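Local coordinates for 4'-phospho-dehydrooxetanocin synthase (Bacillus megaterium, PDB 5UL3), which catalyses the oxidative ring contraction of dAMP to an oxetane aldehyde in oxetanocin A biosynthesis, using cobalamin, a [4Fe-4S] cluster and S-adenosylmethionine, at residues S329-L333 against E364-L369; A400-Y404 against R416-W420; Y646-P650 against I676-G681. All blocks are in the same frame, centred on the assembly; numbering follows the deposited sequence.

Overall arrangement
Contacts 1 and 2 are buried in the AdoMet radical domain, whereas contact 3 lies on the surface of the helical C-terminal part, its centre about 47 Å and about 42 Å from theirs, respectively. The first two each fasten a loop that follows a parallel strand of the same sheet (357-360 and 393-398), and they touch: Ile366 CD1 of contact 1 lies 3.3 Å from Trp420 CZ2 of contact 2. In both, a tryptophan N-H meets a backbone carbonyl and the indole face takes a carbon atom. Contact 3 has no aromatic ring between its segments; backbone meets backbone through one N-H...O bond and two CA-H...O contacts, with sparse apolar packing.

Contact 1: residues S329-L333 against E364-L369; sequences SWRPL and EFIGEL. With EDO (1,2-ethanediol), chain S.
The indole of Trp330 lies flat against the backbone of Glu364-Leu369, a buried ring-on-backbone contact that ties the start of edge strand 331-332 to the loop following strand 357-360. Gly367 CA sits 3.5 Å from the centroid of the six-membered ring and 14° off its normal, a CH-pi contact made possible by the absence of a side chain here. Glu368 N lies over the same face nearer the rim, while Pro332 CB backs the opposite face. Trp330 NE1 donates to Glu364 O at 2.7 Å. The approach lies in the carbonyl plane, but the N-H...O angle of 145° shows a bent bond; Ser310 OG also bonds to this oxygen. Elsewhere on the rim, Leu369 CD2 meets Trp330 CZ3 in the ring plane at 3.7 Å. The extended Glu364 side chain crosses the indole at about a right angle, on the face that Gly367 covers; CG anti to the backbone N (chi1 177°) carries OE1 to 3.5 Å from Trp330 CD1. Its carboxylate is held from outside the two segments, OE1 by Asp314 N and OE2 by a salt bridge with Arg399. The Glu364 side chain lies about 4 Å from that of the cluster ligand Cys313, which places this loop beside the [4Fe-4S] site. Arg399 lines the cluster pocket, consistent with a second-shell role for Glu364 in the partial TIM barrel of the radical SAM fold.

Contact 2: residues A400-Y404 against R416-W420; sequences ADSVY and RLKMW
A single backbone oxygen, Ser402 O, receives two side-chain donors from successive turns of helix 410-426. Arg416 NH1 reaches it at 2.9 Å with an N-H...O angle of 159°, and the oxygen lies at the edge of the guanidinium, in its plane. Trp420 NE1 is the second donor, at 3.0 Å and nearly straight (175°), again with the oxygen in the plane of the donor group. Relative to the carbonyl, the two arrive from opposite faces: Arg416 NH1 is tilted out of its plane and Trp420 NE1 stands well above it, 41° out, away from the lone-pair directions. This double donation follows from the i, i+4 spacing, since Trp420 N bonds to Arg416 O; Arg416 then bends at its second and third torsions, bringing NH1 back to the carbonyl. Its NH2 has a long, weak ion pair with Glu374 OE1. Within 400-404, Ala400 O likewise serves two donors, Val403 N at 2.9 Å and Tyr404 N at 3.2 Å, and Asp401 OD2 forms a salt bridge with Arg399. Val403 CG2 lies over one indole face, 3.6 Å from Trp420 CZ2, and Met419 CE over the other. The contact thus folds the turn after strand 393-398 onto the helix that follows it. Phe396 of that strand meets the Trp420 ring, Met419 packs on helix 374-386, and Val403 packs on helix 452-464 through Val462.

Contact 3: residues Y646-P650 against I676-G681; sequences YNLSP and INVGDG
Asn647 and Leu648, near the C-terminal end of helix 620-648, meet the loop 676-681 mainly through backbone atoms. Gly679 N donates to Asn647 O at 2.9 Å, nearly straight (169°) and in the carbonyl plane. Two CA-H...O contacts accompany it: Val678 CA to the same Asn647 O, at 3.3 Å, and Gly679 CA to Leu648 O, at 3.4 Å. Asn647 also carries the closest side-chain meeting. From its CB, the first torsion sets CG anti to the carbonyl carbon and beside the backbone N (chi1 -86°), turning the amide toward the loop. CG then comes within 3.9 Å of Ile676 CG2, the two side chains crossing at about a right angle. OD1 goes further, to 3.1 Å from Ile676 CG2, a close oxygen-to-methyl approach and not a hydrogen bond. ND2, the other branch, turns back to its own helix and bonds to Tyr643 O, fixing the rotation of the amide. Leu648 CD2 touches Asp680 O at 3.3 Å. The same methyl also meets Gly681 CA, while Pro650 CD rests more loosely on Val678 CG1. The loop is braced internally by Asn677 ND2, which bonds to Asp680 OD2, and Asp680 OD1 is bonded to Ser682 OG. Asn685 of helix 683-709 ties down the carbonyls of Asn677 and Asp680, Val689 of that helix packs on Asn647 and Ile676, and Leu648 also packs on helix 588-617, so the contact joins the end of one helix to the lead-in of another.

Contact 1: residues S329-L333 against E364-L369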
loop_
_atom_site.group_PDB
_atom_site.type_symbol
_atom_site.label_atom_id
_atom_site.label_comp_id
_atom_site.label_asym_id
_atom_site.label_seq_id
_atom_site.Cartn_x
_atom_site.Cartn_y
_atom_site.Cartn_z
ATOM N N SER A 329 5.128 -16.712 1.929
ATOM C CA SER A 329 3.937 -17.535 1.840
ATOM C C SER A 329 2.727 -16.616 1.865
ATOM O O SER A 329 2.806 -15.484 2.341
ATOM C CB SER A 329 3.846 -18.532 3.000
ATOM O OG SER A 329 3.840 -17.834 4.235
ATOM N N TRP A 330 1.606 -17.113 1.360
ATOM C CA TRP A 330 0.398 -16.309 1.193
ATOM C C TRP A 330 -0.635 -16.745 2.227
ATOM O O TRP A 330 -0.975 -17.925 2.304
ATOM C CB TRP A 330 -0.129 -16.452 -0.233
ATOM C CG TRP A 330 -1.300 -15.577 -0.585
ATOM C CD1 TRP A 330 -1.276 -14.233 -0.819
ATOM C CD2 TRP A 330 -2.650 -16.006 -0.811
ATOM N NE1 TRP A 330 -2.531 -13.795 -1.161
ATOM C CE2 TRP A 330 -3.399 -14.856 -1.144
ATOM C CE3 TRP A 330 -3.301 -17.245 -0.743
ATOM C CZ2 TRP A 330 -4.757 -14.910 -1.434
ATOM C CZ3 TRP A 330 -4.649 -17.300 -1.029
ATOM C CH2 TRP A 330 -5.369 -16.135 -1.357
ATOM N N ARG A 331 -1.119 -15.792 3.027
ATOM C CA ARG A 331 -2.032 -16.052 4.144
ATOM C C ARG A 331 -3.331 -15.279 3.918
ATOM O O ARG A 331 -3.386 -14.066 4.183
ATOM C CB ARG A 331 -1.392 -15.633 5.470
ATOM C CG ARG A 331 -0.052 -16.324 5.781
ATOM C CD ARG A 331 1.155 -15.509 5.302
ATOM N NE ARG A 331 1.401 -14.333 6.145
ATOM C CZ ARG A 331 2.269 -13.375 5.844
ATOM N NH1 ARG A 331 2.454 -12.350 6.673
ATOM N NH2 ARG A 331 2.971 -13.447 4.710
ATOM N N PRO A 332 -4.380 -15.912 3.413
ATOM C CA PRO A 332 -5.628 -15.191 3.128
ATOM C C PRO A 332 -6.560 -15.095 4.320
ATOM O O PRO A 332 -6.621 -15.978 5.179
ATOM C CB PRO A 332 -6.274 -16.050 2.032
ATOM C CG PRO A 332 -5.811 -17.462 2.402
ATOM C CD PRO A 332 -4.380 -17.270 2.840
ATOM N N LEU A 333 -7.293 -13.978 4.365
ATOM C CA LEU A 333 -8.505 -13.918 5.169
ATOM C C LEU A 333 -9.544 -14.889 4.626
ATOM O O LEU A 333 -9.660 -15.086 3.416
ATOM C CB LEU A 333 -9.100 -12.496 5.138
ATOM C CG LEU A 333 -8.705 -11.396 6.098
ATOM C CD1 LEU A 333 -9.630 -10.182 5.904
ATOM C CD2 LEU A 333 -8.745 -11.896 7.526
ATOM N N GLU A 364 -0.864 -9.452 -3.138
ATOM C CA GLU A 364 -1.354 -10.504 -4.033
ATOM C C GLU A 364 -2.800 -10.787 -3.635
ATOM O O GLU A 364 -3.070 -11.632 -2.770
ATOM C CB GLU A 364 -0.488 -11.764 -3.938
ATOM C CG GLU A 364 -0.990 -12.913 -4.794
ATOM C CD GLU A 364 -0.114 -14.158 -4.706
ATOM O OE1 GLU A 364 0.658 -14.307 -3.729
ATOM O OE2 GLU A 364 -0.200 -14.987 -5.637
ATOM N N PHE A 365 -3.734 -10.104 -4.301
ATOM C CA PHE A 365 -5.144 -10.257 -3.960
ATOM C C PHE A 365 -5.656 -11.654 -4.308
ATOM O O PHE A 365 -6.424 -12.247 -3.542
ATOM C CB PHE A 365 -5.962 -9.181 -4.681
ATOM C CG PHE A 365 -7.433 -9.227 -4.381
ATOM C CD1 PHE A 365 -7.907 -8.928 -3.106
ATOM C CD2 PHE A 365 -8.352 -9.532 -5.376
ATOM C CE1 PHE A 365 -9.272 -8.953 -2.837
ATOM C CE2 PHE A 365 -9.730 -9.547 -5.115
ATOM C CZ PHE A 365 -10.187 -9.271 -3.838
ATOM N N ILE A 366 -5.221 -12.215 -5.441
ATOM C CA ILE A 366 -5.807 -13.475 -5.910
ATOM C C ILE A 366 -5.154 -14.678 -5.234
ATOM O O ILE A 366 -5.842 -15.566 -4.708
ATOM C CB ILE A 366 -5.703 -13.566 -7.441
ATOM C CG1 ILE A 366 -6.460 -12.399 -8.074
ATOM C CG2 ILE A 366 -6.260 -14.888 -7.934
ATOM C CD1 ILE A 366 -6.109 -12.205 -9.497
ATOM N N GLY A 367 -3.835 -14.737 -5.234
ATOM C CA GLY A 367 -3.162 -15.758 -4.449
ATOM C C GLY A 367 -3.096 -17.122 -5.124
ATOM O O GLY A 367 -3.419 -17.311 -6.308
ATOM N N GLU A 368 -2.627 -18.088 -4.336
ATOM C CA GLU A 368 -2.465 -19.476 -4.758
ATOM C C GLU A 368 -2.592 -20.345 -3.522
ATOM O O GLU A 368 -1.935 -20.077 -2.511
ATOM C CB GLU A 368 -1.104 -19.741 -5.424
ATOM C CG GLU A 368 -0.973 -19.316 -6.875
ATOM C CD GLU A 368 0.242 -19.931 -7.565
ATOM O OE1 GLU A 368 0.663 -21.041 -7.169
ATOM O OE2 GLU A 368 0.779 -19.305 -8.506
ATOM N N LEU A 369 -3.419 -21.373 -3.605
ATOM C CA LEU A 369 -3.589 -22.320 -2.517
ATOM C C LEU A 369 -3.113 -23.707 -2.942
ATOM O O LEU A 369 -3.210 -24.062 -4.122
ATOM C CB LEU A 369 -5.062 -22.387 -2.092
ATOM C CG LEU A 369 -5.536 -21.069 -1.482
ATOM C CD1 LEU A 369 -7.049 -21.010 -1.354
ATOM C CD2 LEU A 369 -4.856 -20.854 -0.128
HETATM C C1 EDO S . 8.628 -16.395 5.109
HETATM O O1 EDO S . 10.039 -16.583 5.245
HETATM C C2 EDO S . 7.941 -17.631 4.603
HETATM O O2 EDO S . 6.563 -17.584 4.957
#

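Contact 2: residues A400-Y404 against R416-W420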
loop_
_atom_site.group_PDB
_atom_site.type_symbol
_atom_site.label_atom_id
_atom_site.label_comp_id
_atom_site.label_asym_id
_atom_site.label_seq_id
_atom_site.Cartn_x
_atom_site.Cartn_y
_atom_site.Cartn_z
ATOM N N ALA A 400 0.773 -10.481 -13.906
ATOM C CA ALA A 400 0.231 -10.832 -15.217
ATOM C C ALA A 400 -0.182 -12.297 -15.276
ATOM O O ALA A 400 -1.211 -12.627 -15.880
ATOM C CB ALA A 400 1.234 -10.523 -16.321
ATOM N N ASP A 401 0.595 -13.196 -14.648
ATOM C CA ASP A 401 0.235 -14.612 -14.709
ATOM C C ASP A 401 -0.881 -14.992 -13.743
ATOM O O ASP A 401 -1.272 -16.166 -13.695
ATOM C CB ASP A 401 1.471 -15.505 -14.494
ATOM C CG ASP A 401 2.299 -15.117 -13.272
ATOM O OD1 ASP A 401 2.694 -13.939 -13.142
ATOM O OD2 ASP A 401 2.610 -16.019 -12.473
ATOM N N SER A 402 -1.401 -14.045 -12.959
ATOM C CA SER A 402 -2.672 -14.277 -12.291
ATOM C C SER A 402 -3.849 -14.081 -13.233
ATOM O O SER A 402 -4.985 -14.376 -12.852
ATOM C CB SER A 402 -2.837 -13.353 -11.078
ATOM O OG SER A 402 -1.854 -13.598 -10.092
ATOM N N VAL A 403 -3.601 -13.577 -14.437
ATOM C CA VAL A 403 -4.627 -13.432 -15.463
ATOM C C VAL A 403 -4.517 -14.544 -16.497
ATOM O O VAL A 403 -5.496 -15.228 -16.795
ATOM C CB VAL A 403 -4.510 -12.054 -16.157
ATOM C CG1 VAL A 403 -5.694 -11.830 -17.107
ATOM C CG2 VAL A 403 -4.419 -10.921 -15.132
ATOM N N TYR A 404 -3.316 -14.718 -17.045
ATOM C CA TYR A 404 -3.070 -15.615 -18.168
ATOM C C TYR A 404 -1.764 -16.363 -17.942
ATOM O O TYR A 404 -0.716 -15.747 -17.731
ATOM C CB TYR A 404 -3.013 -14.810 -19.474
ATOM C CG TYR A 404 -2.473 -15.563 -20.673
ATOM C CD1 TYR A 404 -3.115 -16.703 -21.154
ATOM C CD2 TYR A 404 -1.324 -15.121 -21.337
ATOM C CE1 TYR A 404 -2.621 -17.392 -22.263
ATOM C CE2 TYR A 404 -0.828 -15.807 -22.446
ATOM C CZ TYR A 404 -1.492 -16.938 -22.901
ATOM O OH TYR A 404 -1.011 -17.612 -24.003
ATOM N N ARG A 416 -9.983 -18.691 -14.846
ATOM C CA ARG A 416 -9.380 -17.444 -14.402
ATOM C C ARG A 416 -10.095 -16.243 -15.016
ATOM O O ARG A 416 -10.357 -15.248 -14.327
ATOM C CB ARG A 416 -7.895 -17.449 -14.759
ATOM C CG ARG A 416 -7.044 -16.475 -13.992
ATOM C CD ARG A 416 -7.506 -16.348 -12.536
ATOM N NE ARG A 416 -7.146 -17.489 -11.698
ATOM C CZ ARG A 416 -6.036 -17.560 -10.967
ATOM N NH1 ARG A 416 -5.155 -16.573 -10.984
ATOM N NH2 ARG A 416 -5.802 -18.620 -10.216
ATOM N N LEU A 417 -10.434 -16.323 -16.310
ATOM C CA LEU A 417 -11.182 -15.238 -16.948
ATOM C C LEU A 417 -12.547 -15.059 -16.293
ATOM O O LEU A 417 -12.985 -13.925 -16.051
ATOM C CB LEU A 417 -11.329 -15.510 -18.445
ATOM C CG LEU A 417 -12.109 -14.448 -19.217
ATOM C CD1 LEU A 417 -11.365 -13.121 -19.178
ATOM C CD2 LEU A 417 -12.321 -14.919 -20.655
ATOM N N LYS A 418 -13.227 -16.167 -15.976
ATOM C CA LYS A 418 -14.487 -16.064 -15.241
ATOM C C LYS A 418 -14.302 -15.338 -13.910
ATOM O O LYS A 418 -15.108 -14.473 -13.545
ATOM C CB LYS A 418 -15.080 -17.455 -15.008
ATOM C CG LYS A 418 -16.305 -17.431 -14.100
ATOM C CD LYS A 418 -16.949 -18.827 -13.958
ATOM C CE LYS A 418 -18.179 -18.755 -13.047
ATOM N NZ LYS A 418 -18.653 -20.107 -12.593
ATOM N N MET A 419 -13.242 -15.671 -13.174
ATOM C CA MET A 419 -12.979 -15.009 -11.897
ATOM C C MET A 419 -12.769 -13.511 -12.087
ATOM O O MET A 419 -13.324 -12.689 -11.343
ATOM C CB MET A 419 -11.752 -15.637 -11.220
ATOM C CG MET A 419 -11.450 -15.080 -9.814
ATOM S SD MET A 419 -9.669 -15.136 -9.478
ATOM C CE MET A 419 -9.128 -13.861 -10.603
ATOM N N TRP A 420 -11.957 -13.134 -13.078
ATOM C CA TRP A 420 -11.747 -11.713 -13.331
ATOM C C TRP A 420 -13.046 -11.019 -13.726
ATOM O O TRP A 420 -13.266 -9.851 -13.370
ATOM C CB TRP A 420 -10.673 -11.540 -14.409
ATOM C CG TRP A 420 -9.287 -11.616 -13.849
ATOM C CD1 TRP A 420 -8.464 -12.729 -13.789
ATOM C CD2 TRP A 420 -8.561 -10.548 -13.229
ATOM N NE1 TRP A 420 -7.272 -12.398 -13.182
ATOM C CE2 TRP A 420 -7.306 -11.067 -12.831
ATOM C CE3 TRP A 420 -8.847 -9.195 -12.975
ATOM C CZ2 TRP A 420 -6.340 -10.280 -12.201
ATOM C CZ3 TRP A 420 -7.886 -8.422 -12.342
ATOM C CH2 TRP A 420 -6.645 -8.968 -11.963
#

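Contact 3: residues Y646-P650 against I676-G681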
loop_
_atom_site.group_PDB
_atom_site.type_symbol
_atom_site.label_atom_id
_atom_site.label_comp_id
_atom_site.label_asym_id
_atom_site.label_seq_id
_atom_site.Cartn_x
_atom_site.Cartn_y
_atom_site.Cartn_z
ATOM N N TYR A 646 17.387 6.030 -31.185
ATOM C CA TYR A 646 17.582 6.174 -32.623
ATOM C C TYR A 646 18.893 6.880 -32.937
ATOM O O TYR A 646 19.608 6.494 -33.868
ATOM C CB TYR A 646 16.425 6.948 -33.247
ATOM C CG TYR A 646 16.564 7.073 -34.745
ATOM C CD1 TYR A 646 16.169 6.035 -35.583
ATOM C CD2 TYR A 646 17.104 8.217 -35.324
ATOM C CE1 TYR A 646 16.299 6.136 -36.957
ATOM C CE2 TYR A 646 17.239 8.327 -36.698
ATOM C CZ TYR A 646 16.834 7.284 -37.507
ATOM O OH TYR A 646 16.968 7.385 -38.872
ATOM N N ASN A 647 19.215 7.927 -32.176
ATOM C CA ASN A 647 20.423 8.692 -32.439
ATOM C C ASN A 647 21.675 7.932 -32.041
ATOM O O ASN A 647 22.777 8.314 -32.452
ATOM C CB ASN A 647 20.355 10.032 -31.714
ATOM C CG ASN A 647 19.620 11.094 -32.526
ATOM O OD1 ASN A 647 20.161 11.628 -33.494
ATOM N ND2 ASN A 647 18.381 11.400 -32.138
ATOM N N LEU A 648 21.531 6.866 -31.259
ATOM C CA LEU A 648 22.644 5.988 -30.933
ATOM C C LEU A 648 22.710 4.771 -31.837
ATOM O O LEU A 648 23.803 4.260 -32.092
ATOM C CB LEU A 648 22.545 5.507 -29.481
ATOM C CG LEU A 648 22.545 6.538 -28.356
ATOM C CD1 LEU A 648 22.161 5.855 -27.046
ATOM C CD2 LEU A 648 23.899 7.184 -28.233
ATOM N N SER A 649 21.565 4.309 -32.330
ATOM C CA SER A 649 21.476 3.042 -33.050
ATOM C C SER A 649 20.281 3.125 -33.985
ATOM O O SER A 649 19.219 2.550 -33.728
ATOM C CB SER A 649 21.352 1.866 -32.078
ATOM O OG SER A 649 21.176 0.633 -32.751
ATOM N N PRO A 650 20.417 3.848 -35.094
ATOM C CA PRO A 650 19.275 4.017 -35.998
ATOM C C PRO A 650 18.907 2.722 -36.704
ATOM O O PRO A 650 19.742 1.838 -36.921
ATOM C CB PRO A 650 19.761 5.080 -36.994
ATOM C CG PRO A 650 21.252 5.000 -36.943
ATOM C CD PRO A 650 21.605 4.601 -35.536
ATOM N N ILE A 676 24.327 16.876 -33.952
ATOM C CA ILE A 676 24.026 15.625 -33.267
ATOM C C ILE A 676 24.842 14.524 -33.930
ATOM O O ILE A 676 24.598 14.173 -35.093
ATOM C CB ILE A 676 22.527 15.298 -33.300
ATOM C CG1 ILE A 676 21.749 16.269 -32.402
ATOM C CG2 ILE A 676 22.300 13.851 -32.891
ATOM C CD1 ILE A 676 20.268 15.964 -32.287
ATOM N N ASN A 677 25.813 13.985 -33.198
ATOM C CA ASN A 677 26.549 12.820 -33.672
ATOM C C ASN A 677 25.678 11.573 -33.582
ATOM O O ASN A 677 24.985 11.349 -32.586
ATOM C CB ASN A 677 27.822 12.610 -32.850
ATOM C CG ASN A 677 28.799 13.762 -32.967
ATOM O OD1 ASN A 677 28.863 14.439 -33.996
ATOM N ND2 ASN A 677 29.574 13.986 -31.909
ATOM N N VAL A 678 25.718 10.757 -34.625
ATOM C CA VAL A 678 25.050 9.463 -34.623
ATOM C C VAL A 678 25.995 8.426 -34.028
ATOM O O VAL A 678 27.171 8.360 -34.404
ATOM C CB VAL A 678 24.611 9.074 -36.044
ATOM C CG1 VAL A 678 24.393 7.571 -36.155
ATOM C CG2 VAL A 678 23.347 9.842 -36.426
ATOM N N GLY A 679 25.486 7.629 -33.080
ATOM C CA GLY A 679 26.262 6.604 -32.409
ATOM C C GLY A 679 27.065 7.068 -31.207
ATOM O O GLY A 679 27.775 6.254 -30.602
ATOM N N ASP A 680 26.974 8.341 -30.837
ATOM C CA ASP A 680 27.793 8.922 -29.780
ATOM C C ASP A 680 26.979 8.916 -28.487
ATOM O O ASP A 680 26.020 9.686 -28.349
ATOM C CB ASP A 680 28.229 10.334 -30.169
ATOM C CG ASP A 680 29.086 11.000 -29.112
ATOM O OD1 ASP A 680 29.517 10.312 -28.156
ATOM O OD2 ASP A 680 29.328 12.221 -29.238
ATOM N N GLY A 681 27.366 8.053 -27.543
ATOM C CA GLY A 681 26.686 7.842 -26.277
ATOM C C GLY A 681 27.202 8.643 -25.104
ATOM O O GLY A 681 26.849 8.346 -23.955
#